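Pyruvate kinase (Pseudomonas aeruginosa, PDB 6QXL) probably catalyses the last step of glycolysis, transferring the phosphate of phosphoenolpyruvate to ADP to yield pyruvate and ATP. Local coordinates at residues V302-L315 with M332-S345. Numbering follows the deposited sequence.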
ATOM      1  N   VAL A 302      -2.107   4.677 -28.763  1.00 33.79           N
ATOM      2  CA  VAL A 302      -1.437   5.904 -28.427  1.00 36.55           C
ATOM      3  C   VAL A 302      -1.762   6.278 -26.981  1.00 36.62           C
ATOM      4  O   VAL A 302      -0.880   6.602 -26.188  1.00 33.28           O
ATOM      5  CB  VAL A 302      -1.830   7.030 -29.409  1.00 37.51           C
ATOM      6  CG1 VAL A 302      -1.271   8.368 -28.939  1.00 38.53           C
ATOM      7  CG2 VAL A 302      -1.314   6.721 -30.815  1.00 38.62           C
ATOM      8  N   ALA A 303      -3.037   6.237 -26.648  1.00 32.47           N
ATOM      9  CA  ALA A 303      -3.468   6.599 -25.307  1.00 32.06           C
ATOM     10  C   ALA A 303      -2.808   5.721 -24.249  1.00 36.60           C
ATOM     11  O   ALA A 303      -2.377   6.203 -23.203  1.00 35.34           O
ATOM     12  CB  ALA A 303      -4.971   6.509 -25.196  1.00 29.97           C
ATOM     13  N   ASN A 304      -2.702   4.434 -24.530  1.00 38.98           N
ATOM     14  CA  ASN A 304      -2.077   3.550 -23.568  1.00 38.78           C
ATOM     15  C   ASN A 304      -0.605   3.823 -23.425  1.00 35.52           C
ATOM     16  O   ASN A 304      -0.077   3.679 -22.334  1.00 41.06           O
ATOM     17  CB  ASN A 304      -2.352   2.073 -23.881  1.00 40.79           C
ATOM     18  CG  ASN A 304      -3.674   1.609 -23.285  1.00 39.03           C
ATOM     19  OD1 ASN A 304      -3.787   1.487 -22.078  1.00 44.96           O
ATOM     20  ND2 ASN A 304      -4.672   1.391 -24.111  1.00 34.37           N
ATOM     21  N   ALA A 305       0.049   4.242 -24.499  1.00 34.60           N
ATOM     22  CA  ALA A 305       1.462   4.652 -24.395  1.00 34.41           C
ATOM     23  C   ALA A 305       1.593   5.886 -23.497  1.00 34.08           C
ATOM     24  O   ALA A 305       2.529   5.983 -22.709  1.00 37.17           O
ATOM     25  CB  ALA A 305       2.067   4.912 -25.766  1.00 36.47           C
ATOM     26  N   VAL A 306       0.633   6.791 -23.583  1.00 33.22           N
ATOM     27  CA  VAL A 306       0.634   7.966 -22.734  1.00 36.04           C
ATOM     28  C   VAL A 306       0.447   7.571 -21.270  1.00 36.87           C
ATOM     29  O   VAL A 306       1.138   8.099 -20.387  1.00 41.56           O
ATOM     30  CB  VAL A 306      -0.431   8.971 -23.183  1.00 37.16           C
ATOM     31  CG1 VAL A 306      -0.548  10.119 -22.193  1.00 38.16           C
ATOM     32  CG2 VAL A 306      -0.084   9.514 -24.579  1.00 37.19           C
ATOM     33  N   LEU A 307      -0.448   6.634 -20.994  1.00 36.28           N
ATOM     34  CA  LEU A 307      -0.636   6.162 -19.625  1.00 34.78           C
ATOM     35  C   LEU A 307       0.552   5.345 -19.128  1.00 38.61           C
ATOM     36  O   LEU A 307       0.866   5.421 -17.945  1.00 42.53           O
ATOM     37  CB  LEU A 307      -1.913   5.376 -19.493  1.00 31.85           C
ATOM     38  CG  LEU A 307      -3.201   6.104 -19.876  1.00 34.52           C
ATOM     39  CD1 LEU A 307      -4.396   5.201 -19.722  1.00 34.58           C
ATOM     40  CD2 LEU A 307      -3.428   7.387 -19.115  1.00 34.76           C
ATOM     41  N   ASP A 308       1.254   4.632 -20.014  1.00 37.63           N
ATOM     42  CA  ASP A 308       2.526   4.001 -19.628  1.00 36.97           C
ATOM     43  C   ASP A 308       3.599   5.050 -19.259  1.00 39.23           C
ATOM     44  O   ASP A 308       4.666   4.687 -18.764  1.00 33.00           O
ATOM     45  CB  ASP A 308       3.094   3.110 -20.742  1.00 39.30           C
ATOM     46  CG  ASP A 308       2.156   1.972 -21.187  1.00 45.52           C
ATOM     47  OD1 ASP A 308       1.424   1.420 -20.324  1.00 61.88           O
ATOM     48  OD2 ASP A 308       2.142   1.629 -22.412  1.00 48.84           O
ATOM     49  N   TYR A 309       3.323   6.331 -19.537  1.00 36.56           N
ATOM     50  CA  TYR A 309       4.230   7.447 -19.252  1.00 38.40           C
ATOM     51  C   TYR A 309       5.456   7.491 -20.174  1.00 39.01           C
ATOM     52  O   TYR A 309       6.572   7.784 -19.752  1.00 38.54           O
ATOM     53  CB  TYR A 309       4.623   7.550 -17.746  1.00 39.22           C
ATOM     54  CG  TYR A 309       4.343   8.928 -17.231  1.00 38.53           C
ATOM     55  CD1 TYR A 309       3.019   9.319 -16.949  1.00 39.40           C
ATOM     56  CD2 TYR A 309       5.359   9.879 -17.101  1.00 38.05           C
ATOM     57  CE1 TYR A 309       2.733  10.598 -16.512  1.00 39.28           C
ATOM     58  CE2 TYR A 309       5.075  11.166 -16.658  1.00 37.54           C
ATOM     59  CZ  TYR A 309       3.762  11.518 -16.372  1.00 39.48           C
ATOM     60  OH  TYR A 309       3.468  12.789 -15.956  1.00 43.18           O
ATOM     61  N   THR A 310       5.219   7.236 -21.449  1.00 37.47           N
ATOM     62  CA  THR A 310       6.208   7.489 -22.479  1.00 33.89           C
ATOM     63  C   THR A 310       6.444   8.995 -22.578  1.00 34.50           C
ATOM     64  O   THR A 310       5.545   9.799 -22.309  1.00 32.80           O
ATOM     65  CB  THR A 310       5.731   6.914 -23.844  1.00 33.31           C
ATOM     66  OG1 THR A 310       6.846   6.762 -24.732  1.00 32.91           O
ATOM     67  CG2 THR A 310       4.667   7.765 -24.495  1.00 30.86           C
ATOM     68  N   ASP A 311       7.648   9.376 -22.975  1.00 35.04           N
ATOM     69  CA  ASP A 311       7.937  10.781 -23.214  1.00 35.49           C
ATOM     70  C   ASP A 311       7.333  11.229 -24.532  1.00 39.73           C
ATOM     71  O   ASP A 311       6.787  12.324 -24.636  1.00 41.31           O
ATOM     72  CB  ASP A 311       9.421  11.077 -23.275  1.00 36.42           C
ATOM     73  CG  ASP A 311      10.060  11.167 -21.916  1.00 41.79           C
ATOM     74  OD1 ASP A 311      10.367  10.128 -21.258  1.00 42.91           O
ATOM     75  OD2 ASP A 311      10.347  12.349 -21.564  1.00 41.08           O
ATOM     76  N   ALA A 312       7.469  10.383 -25.547  1.00 41.32           N
ATOM     77  CA  ALA A 312       7.016  10.737 -26.871  1.00 40.22           C
ATOM     78  C   ALA A 312       6.455   9.538 -27.600  1.00 41.06           C
ATOM     79  O   ALA A 312       6.808   8.399 -27.324  1.00 37.51           O
ATOM     80  CB  ALA A 312       8.153  11.343 -27.675  1.00 35.63           C
ATOM     81  N   VAL A 313       5.612   9.851 -28.570  1.00 40.90           N
ATOM     82  CA  VAL A 313       5.065   8.890 -29.503  1.00 39.10           C
ATOM     83  C   VAL A 313       5.516   9.322 -30.886  1.00 40.22           C
ATOM     84  O   VAL A 313       5.708  10.508 -31.131  1.00 40.14           O
ATOM     85  CB  VAL A 313       3.540   8.843 -29.410  1.00 37.79           C
ATOM     86  CG1 VAL A 313       3.131   8.144 -28.124  1.00 44.02           C
ATOM     87  CG2 VAL A 313       2.932  10.226 -29.444  1.00 37.17           C
ATOM     88  N   MET A 314       5.686   8.353 -31.775  1.00 43.06           N
ATOM     89  CA  MET A 314       6.310   8.578 -33.076  1.00 41.45           C
ATOM     90  C   MET A 314       5.369   8.194 -34.224  1.00 42.22           C
ATOM     91  O   MET A 314       4.529   7.293 -34.103  1.00 40.99           O
ATOM     92  CB  MET A 314       7.599   7.776 -33.185  1.00 39.84           C
ATOM     93  CG  MET A 314       8.490   8.121 -34.364  1.00 36.16           C
ATOM     94  SD  MET A 314      10.181   7.491 -34.138  1.00 41.18           S
ATOM     95  CE  MET A 314      10.204   6.165 -35.356  1.00 43.07           C
ATOM     96  N   LEU A 315       5.527   8.915 -35.336  1.00 40.62           N
ATOM     97  CA  LEU A 315       4.926   8.568 -36.616  1.00 37.66           C
ATOM     98  C   LEU A 315       6.052   8.241 -37.591  1.00 41.08           C
ATOM     99  O   LEU A 315       7.074   8.930 -37.609  1.00 34.24           O
ATOM    100  CB  LEU A 315       4.131   9.739 -37.166  1.00 35.19           C
ATOM    101  CG  LEU A 315       2.922  10.167 -36.346  1.00 35.76           C
ATOM    102  CD1 LEU A 315       2.321  11.474 -36.879  1.00 37.92           C
ATOM    103  CD2 LEU A 315       1.891   9.068 -36.331  1.00 36.65           C
ATOM    104  N   MET A 332      -3.007  12.488 -33.367  1.00 44.89           N
ATOM    105  CA  MET A 332      -2.137  12.005 -32.325  1.00 46.05           C
ATOM    106  C   MET A 332      -2.090  12.991 -31.160  1.00 46.01           C
ATOM    107  O   MET A 332      -2.222  12.600 -29.994  1.00 43.94           O
ATOM    108  CB  MET A 332      -0.754  11.743 -32.917  1.00 45.12           C
ATOM    109  CG  MET A 332       0.263  11.238 -31.944  1.00 51.36           C
ATOM    110  SD  MET A 332       1.696  10.586 -32.787  1.00 60.56           S
ATOM    111  CE  MET A 332       1.288   8.831 -32.805  1.00 55.89           C
ATOM    112  N   ALA A 333      -1.961  14.273 -31.476  1.00 46.92           N
ATOM    113  CA  ALA A 333      -1.917  15.309 -30.445  1.00 42.92           C
ATOM    114  C   ALA A 333      -3.206  15.356 -29.620  1.00 42.87           C
ATOM    115  O   ALA A 333      -3.165  15.558 -28.412  1.00 50.24           O
ATOM    116  CB  ALA A 333      -1.638  16.670 -31.078  1.00 37.53           C
ATOM    117  N   ARG A 334      -4.339  15.161 -30.272  1.00 40.72           N
ATOM    118  CA  ARG A 334      -5.626  15.221 -29.595  1.00 46.93           C
ATOM    119  C   ARG A 334      -5.779  14.029 -28.633  1.00 50.10           C
ATOM    120  O   ARG A 334      -6.282  14.176 -27.518  1.00 56.41           O
ATOM    121  CB  ARG A 334      -6.734  15.212 -30.640  1.00 48.83           C
ATOM    122  CG  ARG A 334      -8.020  15.938 -30.211  1.00 55.62           C
ATOM    123  CD  ARG A 334      -9.321  15.306 -30.779  1.00 64.12           C
ATOM    124  NE  ARG A 334      -9.180  14.908 -32.198  1.00 76.89           N
ATOM    125  CZ  ARG A 334      -9.230  13.661 -32.703  1.00 79.97           C
ATOM    126  NH1 ARG A 334      -9.456  12.598 -31.922  1.00 73.18           N
ATOM    127  NH2 ARG A 334      -9.001  13.485 -34.014  1.00 74.27           N
ATOM    128  N   VAL A 335      -5.309  12.859 -29.052  1.00 49.83           N
ATOM    129  CA  VAL A 335      -5.429  11.672 -28.230  1.00 45.77           C
ATOM    130  C   VAL A 335      -4.537  11.801 -26.997  1.00 43.04           C
ATOM    131  O   VAL A 335      -4.940  11.414 -25.897  1.00 37.14           O
ATOM    132  CB  VAL A 335      -5.113  10.411 -29.044  1.00 44.62           C
ATOM    133  CG1 VAL A 335      -5.091   9.168 -28.150  1.00 44.53           C
ATOM    134  CG2 VAL A 335      -6.149  10.229 -30.138  1.00 46.97           C
ATOM    135  N   CYS A 336      -3.349  12.371 -27.184  1.00 42.59           N
ATOM    136  CA  CYS A 336      -2.449  12.605 -26.059  1.00 43.48           C
ATOM    137  C   CYS A 336      -3.109  13.516 -25.016  1.00 45.57           C
ATOM    138  O   CYS A 336      -3.108  13.221 -23.824  1.00 45.61           O
ATOM    139  CB  CYS A 336      -1.129  13.193 -26.539  1.00 40.02           C
ATOM    140  SG  CYS A 336      -0.073  12.016 -27.418  1.00 37.80           S
ATOM    141  N   GLN A 337      -3.704  14.612 -25.477  1.00 48.73           N
ATOM    142  CA  GLN A 337      -4.361  15.522 -24.554  1.00 48.44           C
ATOM    143  C   GLN A 337      -5.442  14.838 -23.742  1.00 42.96           C
ATOM    144  O   GLN A 337      -5.558  15.094 -22.532  1.00 40.65           O
ATOM    145  CB  GLN A 337      -4.987  16.685 -25.271  1.00 49.42           C
ATOM    146  CG  GLN A 337      -4.062  17.842 -25.529  1.00 60.49           C
ATOM    147  CD  GLN A 337      -4.917  18.983 -26.101  1.00 70.42           C
ATOM    148  OE1 GLN A 337      -5.280  18.893 -27.267  1.00 79.58           O
ATOM    149  NE2 GLN A 337      -5.345  19.980 -25.261  1.00 75.96           N
ATOM    150  N   GLY A 338      -6.201  13.957 -24.385  1.00 42.21           N
ATOM    151  CA  GLY A 338      -7.295  13.268 -23.707  1.00 45.13           C
ATOM    152  C   GLY A 338      -6.774  12.312 -22.641  1.00 43.64           C
ATOM    153  O   GLY A 338      -7.248  12.315 -21.513  1.00 44.82           O
ATOM    154  N   ALA A 339      -5.768  11.517 -22.995  1.00 41.98           N
ATOM    155  CA  ALA A 339      -5.213  10.574 -22.065  1.00 45.48           C
ATOM    156  C   ALA A 339      -4.545  11.255 -20.861  1.00 47.36           C
ATOM    157  O   ALA A 339      -4.507  10.683 -19.760  1.00 44.42           O
ATOM    158  CB  ALA A 339      -4.215   9.674 -22.773  1.00 45.50           C
ATOM    159  N   GLU A 340      -4.022  12.466 -21.066  1.00 46.88           N
ATOM    160  CA  GLU A 340      -3.359  13.191 -19.985  1.00 48.15           C
ATOM    161  C   GLU A 340      -4.319  13.683 -18.888  1.00 46.41           C
ATOM    162  O   GLU A 340      -3.864  13.987 -17.792  1.00 50.15           O
ATOM    163  CB  GLU A 340      -2.516  14.344 -20.545  1.00 46.60           C
ATOM    164  CG  GLU A 340      -1.217  13.860 -21.176  1.00 48.80           C
ATOM    165  CD  GLU A 340      -0.614  14.814 -22.214  1.00 47.58           C
ATOM    166  OE1 GLU A 340      -0.957  16.026 -22.238  1.00 44.80           O
ATOM    167  OE2 GLU A 340       0.223  14.326 -23.016  1.00 47.51           O
ATOM    168  N   LYS A 341      -5.621  13.742 -19.173  1.00 42.12           N
ATOM    169  CA  LYS A 341      -6.615  14.071 -18.148  1.00 46.57           C
ATOM    170  C   LYS A 341      -6.845  12.951 -17.128  1.00 47.77           C
ATOM    171  O   LYS A 341      -7.346  13.203 -16.049  1.00 56.85           O
ATOM    172  CB  LYS A 341      -7.952  14.442 -18.776  1.00 48.54           C
ATOM    173  CG  LYS A 341      -7.887  15.595 -19.771  1.00 56.58           C
ATOM    174  CD  LYS A 341      -9.282  16.098 -20.134  1.00 60.22           C
ATOM    175  CE  LYS A 341     -10.170  15.057 -20.841  1.00 65.42           C
ATOM    176  NZ  LYS A 341     -11.514  15.632 -21.032  1.00 66.65           N
ATOM    177  N   HIS A 342      -6.463  11.724 -17.458  1.00 51.65           N
ATOM    178  CA  HIS A 342      -6.627  10.590 -16.538  1.00 52.46           C
ATOM    179  C   HIS A 342      -5.934  10.878 -15.191  1.00 62.01           C
ATOM    180  O   HIS A 342      -4.873  11.512 -15.166  1.00 62.14           O
ATOM    181  CB  HIS A 342      -6.049   9.318 -17.156  1.00 51.34           C
ATOM    182  CG  HIS A 342      -6.671   8.046 -16.655  1.00 54.42           C
ATOM    183  ND1 HIS A 342      -6.083   7.245 -15.696  1.00 58.38           N
ATOM    184  CD2 HIS A 342      -7.823   7.419 -17.002  1.00 55.90           C
ATOM    185  CE1 HIS A 342      -6.849   6.194 -15.469  1.00 54.53           C
ATOM    186  NE2 HIS A 342      -7.917   6.286 -16.233  1.00 55.49           N
ATOM    187  N   PRO A 343      -6.545  10.441 -14.076  1.00 71.72           N
ATOM    188  CA  PRO A 343      -5.912  10.632 -12.760  1.00 74.29           C
ATOM    189  C   PRO A 343      -4.521  10.019 -12.567  1.00 70.19           C
ATOM    190  O   PRO A 343      -3.708  10.595 -11.852  1.00 67.49           O
ATOM    191  CB  PRO A 343      -6.920  10.004 -11.791  1.00 79.69           C
ATOM    192  CG  PRO A 343      -8.229  10.136 -12.489  1.00 77.99           C
ATOM    193  CD  PRO A 343      -7.920   9.927 -13.938  1.00 76.01           C
ATOM    194  N   THR A 344      -4.238   8.895 -13.208  1.00 66.80           N
ATOM    195  CA  THR A 344      -2.905   8.273 -13.097  1.00 61.97           C
ATOM    196  C   THR A 344      -1.782   9.076 -13.789  1.00 60.99           C
ATOM    197  O   THR A 344      -0.607   8.848 -13.504  1.00 60.32           O
ATOM    198  CB  THR A 344      -2.891   6.828 -13.633  1.00 56.66           C
ATOM    199  OG1 THR A 344      -3.198   6.843 -15.022  1.00 56.29           O
ATOM    200  CG2 THR A 344      -3.889   5.948 -12.878  1.00 57.40           C
ATOM    201  N   SER A 345      -2.135   9.998 -14.685  1.00 68.87           N
ATOM    202  CA  SER A 345      -1.123  10.847 -15.342  1.00 67.79           C
ATOM    203  C   SER A 345      -0.510  11.926 -14.438  1.00 64.11           C
ATOM    204  O   SER A 345       0.552  12.433 -14.747  1.00 61.83           O
ATOM    205  CB  SER A 345      -1.677  11.473 -16.640  1.00 64.35           C
ATOM    206  OG  SER A 345      -1.619  10.510 -17.698  1.00 59.26           O
TER
HETATM  207  O   HOH W   1      -0.790   7.340 -16.329  1.00 48.28           O
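Met332 drives its thioether between the last barrel strand and helix 296-307: SD sits 3.6 Å from Val313 CG2, and CE, turned aside by a bend at chi3 (-97°), lies 3.6 Å from Leu315 CD2 and also meets Val302 CG2. One turn on, Cys336 SG packs against Val306 CG2 at 3.8 Å and reaches Val313 CG2 as well. The helices come closest at two small residues, Ala303 and Ala339, whose CB atoms are 4.1 Å apart; the axes of 302-307 and 332-340 pass 8.8 Å apart at 46°. Val306, with CG1 anti to its backbone N (chi1 173°), lays that methyl on Ala339 CB and Glu340 CG. Leu307 CD2 packs on the carbonyl of Ala339, in the last turns of the helix, and on His342 CB.

Polar links gather at this end. Tyr309, at the Schellman turn closing its helix, gives its OH to Ser345 O (3.2 Å), nearly in line with the C=O, and Ser398 is a stronger partner of the same hydroxyl. A water bridges Leu307 O and Thr344 OG1, which also hydrogen-bonds His342 ND1. The Glu340 carboxylate is hydrogen-bonded by Thr6 OG1 and the backbone N of Arg5, and Val261 of the second subunit packs on Ala303 and Leu307.

In this TIM barrel, then, apolar and sulfur contacts seat helix 325-340 on strand 312-315 and helix 296-307, while one direct hydrogen bond and a water bridge join the chain beyond the helix to the 307-309 turn.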